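Local coordinates for nitrogenase molybdenum-iron protein beta chain (Clostridium pasteurianum, PDB 4WES) that forms, with the alpha chain, the molybdenum-iron component of nitrogenase, which reduces dinitrogen to ammonium, and shares an [8Fe-7S] cluster with that chain, at residues V55-K61 with F411-Y417. Residues are numbered along the deposited sequence; the frame is centred on the assembly and turned at random.
Sequences VLSRHFK and FPIMDRY. With FE2 (Fe (II) ion), chain J.
Residues 55-60 form the last turns of a helix, and 411-417 is an irregular loop whose peptide bond before Pro412 is cis; the CA atoms come closest at His59 and Met414, 4.4 Å apart. His59, chi1 t (176°), sets its ring edge against the loop backbone: Ile413 N donates to His59 ND1 at 2.9 Å and 170°, so ND1 must be unprotonated. The Phe411 ring lies obliquely to it, planes at 53°, and meets Val55 CG1 through CZ at 4.1 Å. Met414 (m, t, m) runs along the helix, its SD 3.7 Å from Arg58 CB and 4.1 Å from Val55 CG2, while Met414 CA makes a 3.3 Å CA-H...O contact with Arg58 O. Lys61, just past the helix end with positive phi (53°), folds back: its NZ donates to Met414 O (3.0 Å) and Arg58 O (2.9 Å), tying a C-terminal carbonyl to the loop. Its own O binds Fe(II) at 2.1 Å, in a site completed by two waters, Glu62, and Asp301 and Asp305 of the second beta subunit, thus bridging the two copies. This buried contact joins helix 46-60, packed on helix 24-33 through Val55, Leu56 and Phe60, to the link between strand 406-408 and helix 426-448.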
# COMPACT_ATOMS: atom_id res chain seq x y z
N VAL B 55 -9.73 15.84 -16.18
CA VAL B 55 -8.88 15.58 -15.02
C VAL B 55 -9.73 15.00 -13.88
O VAL B 55 -9.28 14.14 -13.13
CB VAL B 55 -8.06 16.81 -14.60
CG1 VAL B 55 -8.94 17.91 -14.04
CG2 VAL B 55 -6.98 16.43 -13.61
N LEU B 56 -10.97 15.48 -13.73
CA LEU B 56 -11.85 14.92 -12.71
C LEU B 56 -12.14 13.44 -12.97
O LEU B 56 -12.12 12.65 -12.01
CB LEU B 56 -13.13 15.74 -12.63
CG LEU B 56 -12.97 17.17 -12.10
CD1 LEU B 56 -14.27 17.94 -12.24
CD2 LEU B 56 -12.52 17.18 -10.63
N SER B 57 -12.40 13.06 -14.21
CA SER B 57 -12.62 11.64 -14.50
C SER B 57 -11.36 10.82 -14.29
O SER B 57 -11.45 9.66 -13.83
CB SER B 57 -13.13 11.44 -15.91
OG SER B 57 -14.46 11.91 -16.06
N ARG B 58 -10.19 11.36 -14.63
CA ARG B 58 -8.94 10.62 -14.41
C ARG B 58 -8.64 10.38 -12.93
O ARG B 58 -8.04 9.36 -12.57
CB ARG B 58 -7.76 11.35 -15.09
CG ARG B 58 -7.81 11.28 -16.58
CD ARG B 58 -6.74 12.19 -17.22
NE ARG B 58 -6.65 11.95 -18.66
CZ ARG B 58 -6.11 12.81 -19.53
NH1 ARG B 58 -5.51 13.92 -19.10
NH2 ARG B 58 -6.18 12.53 -20.82
N HIS B 59 -8.99 11.35 -12.08
CA HIS B 59 -8.78 11.26 -10.65
C HIS B 59 -9.78 10.30 -10.01
O HIS B 59 -9.41 9.42 -9.25
CB HIS B 59 -8.86 12.68 -10.04
CG HIS B 59 -8.74 12.72 -8.56
ND1 HIS B 59 -7.58 13.04 -7.90
CD2 HIS B 59 -9.70 12.60 -7.61
CE1 HIS B 59 -7.82 13.06 -6.61
NE2 HIS B 59 -9.09 12.80 -6.41
N PHE B 60 -11.07 10.51 -10.27
CA PHE B 60 -12.13 9.79 -9.56
C PHE B 60 -12.56 8.50 -10.25
O PHE B 60 -13.29 7.71 -9.62
CB PHE B 60 -13.35 10.71 -9.40
CG PHE B 60 -13.13 11.77 -8.37
CD1 PHE B 60 -13.04 11.44 -7.03
CD2 PHE B 60 -13.02 13.12 -8.72
CE1 PHE B 60 -12.80 12.40 -6.06
CE2 PHE B 60 -12.79 14.08 -7.75
CZ PHE B 60 -12.67 13.71 -6.42
N LYS B 61 -12.17 8.28 -11.50
CA LYS B 61 -12.67 7.16 -12.30
C LYS B 61 -14.20 7.20 -12.28
O LYS B 61 -14.87 6.18 -12.07
CB LYS B 61 -12.11 5.81 -11.84
CG LYS B 61 -10.60 5.79 -11.68
CD LYS B 61 -9.80 6.25 -12.88
CE LYS B 61 -8.32 5.98 -12.68
NZ LYS B 61 -7.50 6.77 -13.66
N PHE B 411 -4.30 16.22 -5.22
CA PHE B 411 -5.01 16.31 -6.50
C PHE B 411 -4.07 16.74 -7.61
O PHE B 411 -3.35 17.72 -7.41
CB PHE B 411 -6.15 17.34 -6.36
CG PHE B 411 -6.89 17.62 -7.65
CD1 PHE B 411 -7.86 16.78 -8.10
CD2 PHE B 411 -6.62 18.75 -8.38
CE1 PHE B 411 -8.53 17.04 -9.29
CE2 PHE B 411 -7.27 19.03 -9.54
CZ PHE B 411 -8.21 18.16 -10.02
N PRO B 412 -4.15 16.11 -8.78
CA PRO B 412 -4.91 14.89 -9.08
C PRO B 412 -4.09 13.63 -8.82
O PRO B 412 -2.88 13.60 -9.05
CB PRO B 412 -5.22 15.05 -10.57
CG PRO B 412 -4.08 15.79 -11.10
CD PRO B 412 -3.56 16.69 -10.01
N ILE B 413 -4.80 12.59 -8.36
CA ILE B 413 -4.26 11.24 -8.23
C ILE B 413 -4.97 10.44 -9.31
O ILE B 413 -6.17 10.17 -9.18
CB ILE B 413 -4.49 10.64 -6.84
CG1 ILE B 413 -3.85 11.51 -5.74
CG2 ILE B 413 -3.96 9.24 -6.81
CD1 ILE B 413 -4.29 11.10 -4.35
N MET B 414 -4.24 10.08 -10.36
CA MET B 414 -4.85 9.58 -11.61
C MET B 414 -4.39 8.17 -11.94
O MET B 414 -4.73 7.69 -13.03
CB MET B 414 -4.51 10.50 -12.78
CG MET B 414 -5.02 11.92 -12.55
SD MET B 414 -4.72 13.05 -13.90
CE MET B 414 -2.95 13.25 -13.83
N ASP B 415 -3.69 7.51 -11.03
CA ASP B 415 -3.02 6.28 -11.37
C ASP B 415 -3.27 5.14 -10.39
O ASP B 415 -2.59 4.13 -10.47
CB ASP B 415 -1.51 6.50 -11.58
CG ASP B 415 -0.79 7.14 -10.41
OD1 ASP B 415 -1.45 7.71 -9.50
OD2 ASP B 415 0.46 7.04 -10.41
N ARG B 416 -4.27 5.29 -9.52
CA ARG B 416 -4.60 4.19 -8.60
C ARG B 416 -6.14 4.11 -8.47
O ARG B 416 -6.86 5.07 -8.76
CB ARG B 416 -3.95 4.35 -7.26
CG ARG B 416 -2.42 4.22 -7.26
CD ARG B 416 -1.96 2.80 -7.62
NE ARG B 416 -0.52 2.58 -7.52
CZ ARG B 416 0.34 2.85 -8.49
NH1 ARG B 416 -0.01 3.42 -9.62
NH2 ARG B 416 1.63 2.55 -8.33
N TYR B 417 -6.59 2.98 -7.99
CA TYR B 417 -8.03 2.68 -7.94
C TYR B 417 -8.48 2.55 -6.51
O TYR B 417 -7.99 1.73 -5.75
CB TYR B 417 -8.34 1.40 -8.70
CG TYR B 417 -8.15 1.64 -10.18
CD1 TYR B 417 -9.19 2.00 -10.97
CD2 TYR B 417 -6.89 1.54 -10.78
CE1 TYR B 417 -9.06 2.27 -12.30
CE2 TYR B 417 -6.73 1.85 -12.11
CZ TYR B 417 -7.79 2.20 -12.89
OH TYR B 417 -7.70 2.49 -14.23
FE FE2 J . -15.99 4.88 -10.91
O HOH W 1 -14.95 5.56 -9.19
O HOH W 2 -17.07 4.29 -12.57